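Local coordinates for protein snaclec rhodocytin subunit alpha (PDB 3BX4) that triggers platelet aggregation as a snake-venom toxin by binding the platelet receptor CLEC-2 and setting off Syk and PLC-gamma-2 signalling, at residues C[68-73]-C[128-133]. Residues are numbered along the deposited sequence; the frame is centred on the assembly and turned at random.
Sequences DYVWIG and AFVCKL
Trp71 and Phe129 sit abreast on one face of a short parallel pairing, with CB 3.8 Å from CB, while on the other face Val70 packs against Ala128 and Val130. The two rings diverge beyond their CB atoms. Phe129 CG lies between its own backbone N and carbonyl carbon (chi1 57°), and its ring runs off toward Phe20 of strand 15-21, with Cys131 SG, disulfide-bonded to Cys33, in plane at its edge; the Trp71 indole meets Trp26 edge-to-face and gives its NE1 hydrogen to Gln125 O. Large aromatics suit this face because each reaches a different part of the core. Beta-branched Val70 divides its methyls: CG1, anti to the backbone N, lies 3.6 Å from Phe129 CA and 3.7 Å from Val130 CG2, and Val70 CG2 lies 4.1 Å from Ala128 CB, whose lone methyl meets it there. Trp71 joins the backbones with both polar groups of its backbone: its N-H reaches Ala128 O at 2.8 Å, nearly straight at 162°, and its O takes a longer, more bent bond from Val130 N at 3.3 Å. Val70 CA also brings a C-H to Ala128 O, at 3.3 Å. The two strand segments run at 33° to each other. In this C-type lectin fold, the parallel pair thus joins the two halves of the sheet through two buried peptide hydrogen bonds with apolar side chains on both faces, which should shield those bonds from water.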
ATOM      1  N   ASP C  68     -13.643  17.733   5.597  1.00 18.01           N
ATOM      2  CA  ASP C  68     -14.602  17.045   4.750  1.00 17.99           C
ATOM      3  C   ASP C  68     -14.575  15.549   4.928  1.00 15.36           C
ATOM      4  O   ASP C  68     -15.559  14.863   4.625  1.00 16.56           O
ATOM      5  CB  ASP C  68     -14.489  17.362   3.252  1.00 19.16           C
ATOM      6  CG  ASP C  68     -13.075  17.368   2.708  1.00 23.04           C
ATOM      7  OD1 ASP C  68     -12.072  17.136   3.458  1.00 23.95           O
ATOM      8  OD2 ASP C  68     -12.992  17.605   1.440  1.00 24.51           O
ATOM      9  N   TYR C  69     -13.424  15.064   5.347  1.00 14.90           N
ATOM     10  CA  TYR C  69     -13.282  13.560   5.507  1.00 11.87           C
ATOM     11  C   TYR C  69     -12.529  13.259   6.772  1.00 13.25           C
ATOM     12  O   TYR C  69     -11.665  14.023   7.198  1.00 14.42           O
ATOM     13  CB  TYR C  69     -12.502  12.933   4.353  1.00 13.43           C
ATOM     14  CG  TYR C  69     -13.231  13.015   3.046  1.00 14.92           C
ATOM     15  CD1 TYR C  69     -14.241  12.103   2.690  1.00 16.08           C
ATOM     16  CD2 TYR C  69     -12.961  14.056   2.175  1.00 13.93           C
ATOM     17  CE1 TYR C  69     -14.923  12.229   1.469  1.00 17.70           C
ATOM     18  CE2 TYR C  69     -13.635  14.165   0.946  1.00 16.24           C
ATOM     19  CZ  TYR C  69     -14.602  13.256   0.613  1.00 19.87           C
ATOM     20  OH  TYR C  69     -15.267  13.441  -0.593  1.00 21.85           O
ATOM     21  N   VAL C  70     -12.854  12.101   7.417  1.00 12.44           N
ATOM     22  CA  VAL C  70     -12.132  11.726   8.595  1.00 10.77           C
ATOM     23  C   VAL C  70     -11.808  10.216   8.403  1.00 12.63           C
ATOM     24  O   VAL C  70     -12.742   9.471   8.172  1.00 12.39           O
ATOM     25  CB  VAL C  70     -13.012  11.941   9.869  1.00 12.99           C
ATOM     26  CG1 VAL C  70     -12.360  11.182  11.084  1.00 13.07           C
ATOM     27  CG2 VAL C  70     -13.277  13.500  10.126  1.00 12.47           C
ATOM     28  N   TRP C  71     -10.532   9.860   8.452  1.00 10.82           N
ATOM     29  CA  TRP C  71     -10.135   8.412   8.187  1.00 10.56           C
ATOM     30  C   TRP C  71     -10.637   7.568   9.293  1.00 11.21           C
ATOM     31  O   TRP C  71     -10.556   7.923  10.442  1.00 11.86           O
ATOM     32  CB  TRP C  71      -8.620   8.310   8.151  1.00 11.09           C
ATOM     33  CG  TRP C  71      -7.985   8.967   6.938  1.00 10.92           C
ATOM     34  CD1 TRP C  71      -6.943   9.934   6.940  1.00 12.82           C
ATOM     35  CD2 TRP C  71      -8.273   8.713   5.566  1.00 11.84           C
ATOM     36  NE1 TRP C  71      -6.592  10.227   5.659  1.00 12.17           N
ATOM     37  CE2 TRP C  71      -7.379   9.520   4.776  1.00 11.69           C
ATOM     38  CE3 TRP C  71      -9.198   7.912   4.908  1.00 11.65           C
ATOM     39  CZ2 TRP C  71      -7.429   9.522   3.341  1.00 10.63           C
ATOM     40  CZ3 TRP C  71      -9.227   7.853   3.522  1.00 11.70           C
ATOM     41  CH2 TRP C  71      -8.332   8.671   2.715  1.00 14.12           C
ATOM     42  N   ILE C  72     -11.063   6.329   8.917  1.00 11.49           N
ATOM     43  CA  ILE C  72     -11.341   5.268   9.898  1.00 12.38           C
ATOM     44  C   ILE C  72     -10.592   4.057   9.346  1.00 11.95           C
ATOM     45  O   ILE C  72      -9.917   4.151   8.330  1.00 11.97           O
ATOM     46  CB  ILE C  72     -12.901   4.991  10.058  1.00 10.68           C
ATOM     47  CG1 ILE C  72     -13.534   4.705   8.680  1.00 10.73           C
ATOM     48  CG2 ILE C  72     -13.569   6.177  10.807  1.00 13.14           C
ATOM     49  CD1 ILE C  72     -15.020   4.192   8.840  1.00 13.54           C
ATOM     50  N   GLY C  73     -10.730   2.854   9.975  1.00 12.40           N
ATOM     51  CA  GLY C  73      -9.741   1.813   9.705  1.00 13.09           C
ATOM     52  C   GLY C  73     -10.048   0.838   8.566  1.00 15.33           C
ATOM     53  O   GLY C  73      -9.430  -0.224   8.556  1.00 17.53           O
ATOM     54  N   ALA C 128      -8.092  14.464   8.952  1.00 12.33           N
ATOM     55  CA  ALA C 128      -8.301  14.144  10.368  1.00 13.12           C
ATOM     56  C   ALA C 128      -8.661  12.614  10.433  1.00 11.94           C
ATOM     57  O   ALA C 128      -8.936  11.985   9.410  1.00 12.45           O
ATOM     58  CB  ALA C 128      -9.479  14.955  10.884  1.00 14.81           C
ATOM     59  N   PHE C 129      -8.616  12.092  11.651  1.00 11.93           N
ATOM     60  CA  PHE C 129      -8.835  10.606  11.775  1.00 10.97           C
ATOM     61  C   PHE C 129      -9.299  10.266  13.175  1.00 10.13           C
ATOM     62  O   PHE C 129      -9.207  11.003  14.116  1.00 10.06           O
ATOM     63  CB  PHE C 129      -7.524   9.893  11.423  1.00 11.85           C
ATOM     64  CG  PHE C 129      -6.355  10.298  12.235  1.00 12.44           C
ATOM     65  CD1 PHE C 129      -5.530  11.390  11.845  1.00 14.66           C
ATOM     66  CD2 PHE C 129      -6.017   9.653  13.412  1.00 10.08           C
ATOM     67  CE1 PHE C 129      -4.442  11.770  12.616  1.00 15.81           C
ATOM     68  CE2 PHE C 129      -4.932  10.039  14.186  1.00 10.77           C
ATOM     69  CZ  PHE C 129      -4.119  11.154  13.785  1.00 13.23           C
ATOM     70  N   VAL C 130      -9.776   9.007  13.417  1.00  9.19           N
ATOM     71  CA  VAL C 130     -10.158   8.751  14.768  1.00  9.83           C
ATOM     72  C   VAL C 130      -9.445   7.399  15.161  1.00  9.65           C
ATOM     73  O   VAL C 130      -9.457   6.507  14.288  1.00 12.32           O
ATOM     74  CB  VAL C 130     -11.728   8.470  14.874  1.00 12.18           C
ATOM     75  CG1 VAL C 130     -12.065   8.009  16.266  1.00 12.84           C
ATOM     76  CG2 VAL C 130     -12.516   9.796  14.504  1.00 13.98           C
ATOM     77  N   CYS C 131      -8.806   7.391  16.337  1.00 10.74           N
ATOM     78  CA  CYS C 131      -8.119   6.147  16.900  1.00 10.84           C
ATOM     79  C   CYS C 131      -9.094   5.482  17.855  1.00 12.86           C
ATOM     80  O   CYS C 131      -9.895   6.101  18.527  1.00 12.27           O
ATOM     81  CB  CYS C 131      -6.806   6.435  17.682  1.00 13.56           C
ATOM     82  SG  CYS C 131      -5.560   7.293  16.599  1.00 16.88           S
ATOM     83  N   LYS C 132      -8.966   4.158  17.931  1.00 13.08           N
ATOM     84  CA  LYS C 132      -9.813   3.304  18.830  1.00 12.65           C
ATOM     85  C   LYS C 132      -8.785   2.436  19.524  1.00 13.20           C
ATOM     86  O   LYS C 132      -7.893   1.872  18.861  1.00 14.61           O
ATOM     87  CB  LYS C 132     -10.814   2.480  18.002  1.00 11.98           C
ATOM     88  CG  LYS C 132     -11.550   1.301  18.765  1.00 13.87           C
ATOM     89  CD  LYS C 132     -12.556   0.752  17.827  1.00 13.40           C
ATOM     90  CE  LYS C 132     -13.316  -0.496  18.454  1.00 14.07           C
ATOM     91  NZ  LYS C 132     -14.246  -1.049  17.470  1.00 14.41           N
ATOM     92  N   LEU C 133      -8.930   2.296  20.842  1.00 14.45           N
ATOM     93  CA  LEU C 133      -8.021   1.522  21.669  1.00 16.31           C
ATOM     94  C   LEU C 133      -8.788   0.531  22.576  1.00 16.74           C
ATOM     95  O   LEU C 133      -9.827   0.860  23.087  1.00 14.68           O
ATOM     96  CB  LEU C 133      -7.274   2.522  22.545  1.00 16.90           C
ATOM     97  CG  LEU C 133      -6.390   2.080  23.643  1.00 18.07           C
ATOM     98  CD1 LEU C 133      -5.126   1.501  22.910  1.00 20.15           C
ATOM     99  CD2 LEU C 133      -5.997   3.232  24.578  1.00 20.58           C
TER